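Local coordinates for protein aldolase (Escherichia coli, PDB 6VOP) that belongs to the class II aldolase and adducin N-terminal domain family, with an AraD-like fold, and is probably a metal-dependent enzyme, at residues K94-L99 / G166-G171. The protein carries 2 engineered substitutions. Sequence-based numbering, arbitrary orientation.
Sequences KAVVHL and GPVVCG
His98 carries its ring anti to the backbone N (chi1 169°), and a chi2 of 42° turns ND1 toward the carbonyl of Pro167 on the neighbouring strand. ND1 gives an N-H hydrogen bond to Pro167 O at 3.1 Å; the bond is nearly straight at the hydrogen, and the oxygen lies in the ring plane, at the ring edge. CG2 of Val168 comes obliquely against the same ring, 3.4 Å from His98 ND1. The other methyl of Val168, CG1, meets Val96 CG1 at 4.0 Å, and beyond it Val96 CG2 approaches Cys170 SG. Leu86 of helix 80-89 touches both Val96 and Cys170, so that helix packs on this face, while Val169, on the other, meets helix 174-194.

The strands are antiparallel neighbours in the central sheet of an AraD-like fold. Val97 and Val169 form a hydrogen-bonded pair with two straight bonds, Val97 N to Val169 O at 2.8 Å and Val169 N to Val97 O at 2.9 Å. At the Ala95-Gly171 pair both bonds, Ala95 N to Gly171 O and Gly171 N to Ala95 O, are weak, but Gly171 O also accepts from Lys94 N at 2.7 Å.

His100 and His165 bring their rings to His98, a grouping consistent with the three-histidine metal site of class II aldolases, here modelled without metal. With its ND1 N-H engaged by Pro167 O, the ring is probably limited in its rotation, which would leave NE2 as the nitrogen to face a metal.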
ATOM      1  N   LYS A  94     -25.494  10.085  11.092  1.00 42.88           N
ATOM      2  CA  LYS A  94     -25.819  10.715   9.821  1.00 41.65           C
ATOM      3  C   LYS A  94     -25.128  10.064   8.631  1.00 34.70           C
ATOM      4  O   LYS A  94     -25.355  10.494   7.494  1.00 32.02           O
ATOM      5  CB  LYS A  94     -25.461  12.207   9.858  1.00 38.60           C
ATOM      6  CG  LYS A  94     -26.065  12.962  11.026  1.00 37.68           C
ATOM      7  CD  LYS A  94     -27.579  12.994  10.948  1.00 44.86           C
ATOM      8  CE  LYS A  94     -28.158  13.876  12.044  1.00 60.24           C
ATOM      9  NZ  LYS A  94     -29.641  13.969  11.960  1.00 67.61           N
ATOM     10  N   ALA A  95     -24.294   9.051   8.854  1.00 33.08           N
ATOM     11  CA  ALA A  95     -23.608   8.362   7.772  1.00 29.59           C
ATOM     12  C   ALA A  95     -23.052   7.050   8.300  1.00 33.81           C
ATOM     13  O   ALA A  95     -22.631   6.962   9.457  1.00 38.90           O
ATOM     14  CB  ALA A  95     -22.483   9.216   7.175  1.00 28.95           C
ATOM     15  N   VAL A  96     -23.056   6.034   7.442  1.00 25.47           N
ATOM     16  CA  VAL A  96     -22.589   4.701   7.795  1.00 29.26           C
ATOM     17  C   VAL A  96     -21.571   4.253   6.757  1.00 30.25           C
ATOM     18  O   VAL A  96     -21.848   4.292   5.552  1.00 30.53           O
ATOM     19  CB  VAL A  96     -23.749   3.691   7.882  1.00 27.94           C
ATOM     20  CG1 VAL A  96     -23.223   2.314   8.264  1.00 22.81           C
ATOM     21  CG2 VAL A  96     -24.799   4.165   8.877  1.00 24.93           C
ATOM     22  N   VAL A  97     -20.396   3.835   7.222  1.00 26.90           N
ATOM     23  CA  VAL A  97     -19.336   3.314   6.368  1.00 22.15           C
ATOM     24  C   VAL A  97     -19.117   1.853   6.735  1.00 30.85           C
ATOM     25  O   VAL A  97     -18.813   1.536   7.893  1.00 30.17           O
ATOM     26  CB  VAL A  97     -18.035   4.121   6.512  1.00 22.53           C
ATOM     27  CG1 VAL A  97     -16.892   3.424   5.788  1.00 22.13           C
ATOM     28  CG2 VAL A  97     -18.224   5.531   5.982  1.00 23.94           C
ATOM     29  N   HIS A  98     -19.277   0.965   5.756  1.00 28.11           N
ATOM     30  CA  HIS A  98     -19.121  -0.472   5.962  1.00 31.49           C
ATOM     31  C   HIS A  98     -18.149  -1.006   4.919  1.00 29.61           C
ATOM     32  O   HIS A  98     -18.465  -1.029   3.724  1.00 36.18           O
ATOM     33  CB  HIS A  98     -20.466  -1.194   5.878  1.00 42.20           C
ATOM     34  CG  HIS A  98     -20.347  -2.685   5.814  1.00 50.73           C
ATOM     35  ND1 HIS A  98     -19.460  -3.394   6.595  1.00 51.93           N
ATOM     36  CD2 HIS A  98     -21.004  -3.601   5.064  1.00 51.80           C
ATOM     37  CE1 HIS A  98     -19.574  -4.683   6.328  1.00 49.56           C
ATOM     38  NE2 HIS A  98     -20.504  -4.836   5.402  1.00 49.17           N
ATOM     39  N   LEU A  99     -16.972  -1.431   5.370  1.00 26.79           N
ATOM     40  CA  LEU A  99     -15.953  -2.003   4.507  1.00 23.03           C
ATOM     41  C   LEU A  99     -15.429  -3.289   5.132  1.00 30.36           C
ATOM     42  O   LEU A  99     -15.579  -3.523   6.332  1.00 41.71           O
ATOM     43  CB  LEU A  99     -14.792  -1.027   4.276  1.00 28.66           C
ATOM     44  CG  LEU A  99     -15.131   0.336   3.670  1.00 32.95           C
ATOM     45  CD1 LEU A  99     -13.880   1.186   3.552  1.00 29.11           C
ATOM     46  CD2 LEU A  99     -15.789   0.161   2.315  1.00 40.37           C
ATOM     47  N   GLY A 166     -16.293  -7.864   9.278  1.00 32.82           N
ATOM     48  CA  GLY A 166     -15.565  -6.619   9.230  1.00 32.12           C
ATOM     49  C   GLY A 166     -16.176  -5.544  10.106  1.00 27.64           C
ATOM     50  O   GLY A 166     -17.069  -5.804  10.919  1.00 24.26           O
ATOM     51  N   PRO A 167     -15.699  -4.311   9.960  1.00 29.85           N
ATOM     52  CA  PRO A 167     -16.217  -3.203  10.763  1.00 22.84           C
ATOM     53  C   PRO A 167     -17.390  -2.489  10.104  1.00 23.15           C
ATOM     54  O   PRO A 167     -17.583  -2.527   8.888  1.00 29.78           O
ATOM     55  CB  PRO A 167     -15.006  -2.264  10.854  1.00 20.95           C
ATOM     56  CG  PRO A 167     -14.345  -2.441   9.530  1.00 24.56           C
ATOM     57  CD  PRO A 167     -14.513  -3.911   9.182  1.00 29.28           C
ATOM     58  N   VAL A 168     -18.177  -1.828  10.952  1.00 20.42           N
ATOM     59  CA  VAL A 168     -19.285  -0.974  10.533  1.00 23.78           C
ATOM     60  C   VAL A 168     -19.233   0.263  11.422  1.00 30.07           C
ATOM     61  O   VAL A 168     -19.438   0.164  12.636  1.00 40.92           O
ATOM     62  CB  VAL A 168     -20.650  -1.669  10.651  1.00 30.01           C
ATOM     63  CG1 VAL A 168     -21.775  -0.664  10.459  1.00 34.39           C
ATOM     64  CG2 VAL A 168     -20.767  -2.799   9.638  1.00 32.25           C
ATOM     65  N   VAL A 169     -18.951   1.421  10.827  1.00 28.66           N
ATOM     66  CA  VAL A 169     -18.690   2.644  11.575  1.00 34.49           C
ATOM     67  C   VAL A 169     -19.702   3.709  11.174  1.00 29.12           C
ATOM     68  O   VAL A 169     -20.055   3.836   9.998  1.00 31.61           O
ATOM     69  CB  VAL A 169     -17.247   3.143  11.351  1.00 37.33           C
ATOM     70  CG1 VAL A 169     -16.935   4.294  12.281  1.00 37.33           C
ATOM     71  CG2 VAL A 169     -16.254   2.009  11.568  1.00 36.48           C
ATOM     72  N   CYS A 170     -20.163   4.474  12.160  1.00 24.74           N
ATOM     73  CA  CYS A 170     -21.118   5.554  11.968  1.00 32.42           C
ATOM     74  C   CYS A 170     -20.429   6.899  12.171  1.00 27.29           C
ATOM     75  O   CYS A 170     -19.259   6.979  12.554  1.00 31.48           O
ATOM     76  CB  CYS A 170     -22.301   5.408  12.930  1.00 39.28           C
ATOM     77  SG  CYS A 170     -23.263   3.897  12.740  1.00 49.12           S
ATOM     78  N   GLY A 171     -21.177   7.966  11.920  1.00 26.44           N
ATOM     79  CA  GLY A 171     -20.665   9.307  12.116  1.00 27.81           C
ATOM     80  C   GLY A 171     -21.751  10.330  11.886  1.00 35.26           C
ATOM     81  O   GLY A 171     -22.775  10.048  11.252  1.00 38.93           O
TER